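Local coordinates for protein member of s1p family of ribosomal proteins (Pyrococcus furiosus, PDB 5YH1) that probably acts as a manganese-binding exonuclease of the DHH family, this chain being the DHH-domain part of a longer protein that also carries nucleic-acid-binding modules, at residues R50-G55 against E84-D89; K391-L396 against A403-G408. All coordinates share one frame; numbering follows the deposited sequence.

Contact 1: R50-G55 against E84-D89; sequences RAIFEG and EKVAPD
Phe53 and Val86 lie opposite each other in the backbone register where two helices end, their CA atoms 6.7 Å apart. Gly55, with a positive phi of 75°, forms a Schellman motif at the end of helix 32-53, and Gly55 N bonds back to Ile52 O at 3.2 Å. Helix 66-86 runs out at Val86, and Ala87 turns into an extended path. Strand 58-63 of the parallel sheet lies between the two helices in sequence, and their C-terminal ends meet on this side of the DHH domain. Val86 carries its side of the contact with both methyls. Val86 CG1 sits at the edge of the Phe53 ring, near the ring plane, 3.8 Å from Phe53 CD1. The two side chains cross at about a right angle. With chi1 of -53°, Val86 CG2 lies between its own N and carbonyl carbon as seen along the CA-CB bond, and it reaches Ile52 O at 3.6 Å. Ile52 CG2 lies farther off, 4.3 Å from Val86 CG2. The Ile52 side chain also packs on Ile79, Leu82 and Ile83 of helix 66-86. The Phe53 side chain touches Leu16 of helix 2-20 and makes a cation-pi contact with Arg19.

Contact 2: K391-L396 against A403-G408; sequences KIVKIL and AGVEGG
Val393 and Val405 meet under the edge of the six-stranded mixed sheet. Strand 406-409 is an outermost strand of this sheet within the chain. It pairs antiparallel with strand 413-417, and helix 389-399 packs against this hairpin. The helix and strand segments run nearly antiparallel, at 164°, with axes 8.0 Å apart at closest approach. The tight part is a small apolar patch. Val405 has CG1 anti to its own N (chi1 178°), which turns this methyl to the helix. Val405 CG1 lies 4.1 Å from Val393 CG1. Leu396 CB is 4.1 Å from the same Val405 CG1. Val393 CG1 also rests against the strand backbone, 3.8 Å from Gly407 O. Gly408 has no side chain, and Gly408 N comes within 4.3 Å of Val393 CG2. Ile416 of strand 413-417 touches both valines, and Ala429 of helix 423-435 packs on Leu396. The other side is loose. Glu406 points away from the helix into an exposed setting, and its backbone, not its side chain, comes near Val393 CG1. Across the contact the pairs are apolar groups and backbone, with no polar bond or charge pair, so this sheet edge rests on the helix by van der Waals and hydrophobic packing.

From the N terminus the chain passes through helix 2-20 and helix 32-53, then strand 58-63 and helix 66-86. Contact 1 closes the loop from helix 32-53 to the end of helix 66-86, which includes strand 58-63 and the manganese ligand Asp67. The chain later adds the ligands Asp137, His163 and Asp229, completes the parallel sheet, and goes on through helix 286-311 to the mixed sheet. There contact 2 closes a short helix-to-strand connection, tying helix 389-399 to edge strand 406-409. The two loops follow in series and neither nest nor cross. The centres of the two contacts are about 48 Å apart, on opposite sides of the chain's centre, and both lie away from the metal.

Contact 1: R50-G55 against E84-D89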
loop_
_atom_site.group_PDB
_atom_site.type_symbol
_atom_site.label_atom_id
_atom_site.label_comp_id
_atom_site.label_asym_id
_atom_site.label_seq_id
_atom_site.Cartn_x
_atom_site.Cartn_y
_atom_site.Cartn_z
ATOM N N ARG A 50 10.795 -1.402 -33.707
ATOM C CA ARG A 50 10.870 -0.012 -34.149
ATOM C C ARG A 50 11.008 0.945 -32.963
ATOM O O ARG A 50 11.858 1.846 -32.981
ATOM C CB ARG A 50 9.655 0.360 -35.000
ATOM C CG ARG A 50 9.924 1.555 -35.894
ATOM C CD ARG A 50 8.710 1.958 -36.716
ATOM N NE ARG A 50 9.091 2.920 -37.756
ATOM C CZ ARG A 50 9.382 4.207 -37.540
ATOM N NH1 ARG A 50 9.336 4.718 -36.309
ATOM N NH2 ARG A 50 9.725 4.991 -38.564
ATOM N N ALA A 51 10.187 0.738 -31.934
ATOM C CA ALA A 51 10.312 1.495 -30.688
ATOM C C ALA A 51 11.734 1.417 -30.138
ATOM O O ALA A 51 12.311 2.435 -29.758
ATOM C CB ALA A 51 9.319 0.995 -29.655
ATOM N N ILE A 52 12.306 0.213 -30.128
ATOM C CA ILE A 52 13.670 0.004 -29.637
ATOM C C ILE A 52 14.693 0.792 -30.448
ATOM O O ILE A 52 15.584 1.438 -29.888
ATOM C CB ILE A 52 14.076 -1.487 -29.687
ATOM C CG1 ILE A 52 13.254 -2.308 -28.691
ATOM C CG2 ILE A 52 15.565 -1.655 -29.385
ATOM C CD1 ILE A 52 13.359 -3.802 -28.911
ATOM N N PHE A 53 14.581 0.717 -31.765
ATOM C CA PHE A 53 15.573 1.335 -32.632
ATOM C C PHE A 53 15.479 2.866 -32.623
ATOM O O PHE A 53 16.478 3.534 -32.837
ATOM C CB PHE A 53 15.487 0.775 -34.062
ATOM C CG PHE A 53 15.849 -0.690 -34.177
ATOM C CD1 PHE A 53 16.906 -1.232 -33.456
ATOM C CD2 PHE A 53 15.154 -1.518 -35.043
ATOM C CE1 PHE A 53 17.235 -2.575 -33.575
ATOM C CE2 PHE A 53 15.484 -2.861 -35.168
ATOM C CZ PHE A 53 16.525 -3.389 -34.435
ATOM N N GLU A 54 14.296 3.418 -32.362
ATOM C CA GLU A 54 14.162 4.869 -32.261
ATOM C C GLU A 54 14.439 5.398 -30.855
ATOM O O GLU A 54 14.397 6.594 -30.633
ATOM C CB GLU A 54 12.800 5.346 -32.771
ATOM C CG GLU A 54 11.621 5.032 -31.882
ATOM C CD GLU A 54 10.303 5.471 -32.491
ATOM O OE1 GLU A 54 9.289 4.779 -32.296
ATOM O OE2 GLU A 54 10.264 6.515 -33.159
ATOM N N GLY A 55 14.744 4.518 -29.910
ATOM C CA GLY A 55 15.026 4.941 -28.538
ATOM C C GLY A 55 13.782 5.334 -27.768
ATOM O O GLY A 55 13.855 6.091 -26.804
ATOM N N GLU A 84 20.330 -2.555 -25.546
ATOM C CA GLU A 84 21.726 -2.367 -25.153
ATOM C C GLU A 84 22.678 -2.221 -26.341
ATOM O O GLU A 84 23.675 -1.505 -26.234
ATOM C CB GLU A 84 22.186 -3.479 -24.196
ATOM C CG GLU A 84 21.533 -3.342 -22.823
ATOM C CD GLU A 84 22.075 -4.298 -21.780
ATOM O OE1 GLU A 84 22.358 -5.469 -22.125
ATOM O OE2 GLU A 84 22.200 -3.872 -20.608
ATOM N N LYS A 85 22.369 -2.854 -27.471
ATOM C CA LYS A 85 23.229 -2.726 -28.650
ATOM C C LYS A 85 23.066 -1.370 -29.358
ATOM O O LYS A 85 24.015 -0.885 -29.967
ATOM C CB LYS A 85 23.054 -3.903 -29.622
ATOM C CG LYS A 85 22.032 -3.714 -30.729
ATOM C CD LYS A 85 22.260 -4.696 -31.870
ATOM C CE LYS A 85 22.188 -6.141 -31.399
ATOM N NZ LYS A 85 21.911 -7.081 -32.521
ATOM N N VAL A 86 21.885 -0.755 -29.281
ATOM C CA VAL A 86 21.656 0.531 -29.962
ATOM C C VAL A 86 21.819 1.764 -29.074
ATOM O O VAL A 86 21.943 2.868 -29.584
ATOM C CB VAL A 86 20.279 0.593 -30.675
ATOM C CG1 VAL A 86 20.105 -0.607 -31.592
ATOM C CG2 VAL A 86 19.127 0.704 -29.687
ATOM N N ALA A 87 21.833 1.586 -27.760
ATOM C CA ALA A 87 21.947 2.722 -26.852
ATOM C C ALA A 87 23.392 2.942 -26.423
ATOM O O ALA A 87 24.066 1.991 -26.016
ATOM C CB ALA A 87 21.074 2.508 -25.632
ATOM N N PRO A 88 23.874 4.198 -26.494
ATOM C CA PRO A 88 25.209 4.493 -25.961
ATOM C C PRO A 88 25.249 4.397 -24.432
ATOM O O PRO A 88 26.198 3.851 -23.871
ATOM C CB PRO A 88 25.466 5.929 -26.427
ATOM C CG PRO A 88 24.111 6.529 -26.608
ATOM C CD PRO A 88 23.185 5.409 -26.983
ATOM N N ASP A 89 24.204 4.906 -23.780
ATOM C CA ASP A 89 24.099 4.923 -22.320
ATOM C C ASP A 89 23.905 3.503 -21.753
ATOM O O ASP A 89 23.038 2.766 -22.220
ATOM C CB ASP A 89 22.913 5.821 -21.923
ATOM C CG ASP A 89 22.973 6.297 -20.481
ATOM O OD1 ASP A 89 23.904 5.924 -19.739
ATOM O OD2 ASP A 89 22.068 7.062 -20.086
#

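Contact 2: K391-L396 against A403-G408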
loop_
_atom_site.group_PDB
_atom_site.type_symbol
_atom_site.label_atom_id
_atom_site.label_comp_id
_atom_site.label_asym_id
_atom_site.label_seq_id
_atom_site.Cartn_x
_atom_site.Cartn_y
_atom_site.Cartn_z
ATOM N N LYS A 391 -23.542 -17.680 -19.115
ATOM C CA LYS A 391 -24.997 -17.774 -19.274
ATOM C C LYS A 391 -25.699 -17.791 -17.928
ATOM O O LYS A 391 -26.743 -17.170 -17.766
ATOM C CB LYS A 391 -25.400 -19.031 -20.055
ATOM C CG LYS A 391 -25.072 -18.957 -21.531
ATOM C CD LYS A 391 -25.382 -20.261 -22.252
ATOM C CE LYS A 391 -24.858 -20.223 -23.685
ATOM N NZ LYS A 391 -24.804 -21.572 -24.316
ATOM N N ILE A 392 -25.137 -18.524 -16.967
ATOM C CA ILE A 392 -25.751 -18.621 -15.645
ATOM C C ILE A 392 -25.725 -17.265 -14.944
ATOM O O ILE A 392 -26.704 -16.887 -14.316
ATOM C CB ILE A 392 -25.116 -19.739 -14.789
ATOM C CG1 ILE A 392 -25.568 -21.097 -15.344
ATOM C CG2 ILE A 392 -25.522 -19.611 -13.323
ATOM C CD1 ILE A 392 -24.830 -22.285 -14.790
ATOM N N VAL A 393 -24.627 -16.532 -15.091
ATOM C CA VAL A 393 -24.496 -15.201 -14.489
ATOM C C VAL A 393 -25.527 -14.228 -15.061
ATOM O O VAL A 393 -26.152 -13.482 -14.304
ATOM C CB VAL A 393 -23.072 -14.633 -14.663
ATOM C CG1 VAL A 393 -23.018 -13.151 -14.309
ATOM C CG2 VAL A 393 -22.088 -15.415 -13.810
ATOM N N LYS A 394 -25.700 -14.235 -16.385
ATOM C CA LYS A 394 -26.736 -13.423 -17.028
ATOM C C LYS A 394 -28.116 -13.794 -16.483
ATOM O O LYS A 394 -28.917 -12.913 -16.151
ATOM C CB LYS A 394 -26.709 -13.589 -18.554
ATOM C CG LYS A 394 -25.454 -13.040 -19.217
ATOM N N ILE A 395 -28.392 -15.092 -16.374
ATOM C CA ILE A 395 -29.663 -15.537 -15.797
ATOM C C ILE A 395 -29.834 -14.981 -14.371
ATOM O O ILE A 395 -30.892 -14.454 -14.031
ATOM C CB ILE A 395 -29.802 -17.079 -15.807
ATOM C CG1 ILE A 395 -30.023 -17.586 -17.242
ATOM C CG2 ILE A 395 -30.959 -17.537 -14.929
ATOM C CD1 ILE A 395 -29.898 -19.093 -17.393
ATOM N N LEU A 396 -28.797 -15.090 -13.543
ATOM C CA LEU A 396 -28.905 -14.649 -12.149
ATOM C C LEU A 396 -29.173 -13.137 -12.060
ATOM O O LEU A 396 -30.011 -12.710 -11.277
ATOM C CB LEU A 396 -27.656 -15.039 -11.343
ATOM C CG LEU A 396 -27.422 -16.549 -11.132
ATOM C CD1 LEU A 396 -26.109 -16.797 -10.404
ATOM C CD2 LEU A 396 -28.560 -17.216 -10.378
ATOM N N ALA A 403 -29.497 -7.514 -6.721
ATOM C CA ALA A 403 -28.435 -8.207 -5.979
ATOM C C ALA A 403 -27.016 -7.866 -6.458
ATOM O O ALA A 403 -26.043 -8.421 -5.944
ATOM C CB ALA A 403 -28.663 -9.703 -6.027
ATOM N N GLY A 404 -26.894 -6.977 -7.441
ATOM C CA GLY A 404 -25.582 -6.538 -7.936
ATOM C C GLY A 404 -24.727 -7.653 -8.524
ATOM O O GLY A 404 -23.504 -7.631 -8.400
ATOM N N VAL A 405 -25.365 -8.620 -9.177
ATOM C CA VAL A 405 -24.654 -9.780 -9.715
ATOM C C VAL A 405 -23.769 -9.383 -10.893
ATOM O O VAL A 405 -24.196 -8.657 -11.779
ATOM C CB VAL A 405 -25.625 -10.885 -10.164
ATOM C CG1 VAL A 405 -24.854 -12.052 -10.764
ATOM C CG2 VAL A 405 -26.482 -11.354 -8.991
ATOM N N GLU A 406 -22.533 -9.868 -10.889
ATOM C CA GLU A 406 -21.579 -9.576 -11.951
ATOM C C GLU A 406 -20.485 -10.625 -12.011
ATOM O O GLU A 406 -20.204 -11.295 -11.016
ATOM C CB GLU A 406 -20.926 -8.219 -11.711
ATOM C CG GLU A 406 -21.432 -7.121 -12.624
ATOM C CD GLU A 406 -21.085 -5.746 -12.107
ATOM O OE1 GLU A 406 -20.116 -5.633 -11.322
ATOM O OE2 GLU A 406 -21.788 -4.786 -12.484
ATOM N N GLY A 407 -19.867 -10.743 -13.182
ATOM C CA GLY A 407 -18.663 -11.539 -13.354
ATOM C C GLY A 407 -18.819 -12.588 -14.429
ATOM O O GLY A 407 -19.508 -12.374 -15.425
ATOM N N GLY A 408 -18.187 -13.735 -14.208
ATOM C CA GLY A 408 -18.102 -14.795 -15.207
ATOM C C GLY A 408 -16.638 -15.089 -15.445
ATOM O O GLY A 408 -15.857 -15.182 -14.497
#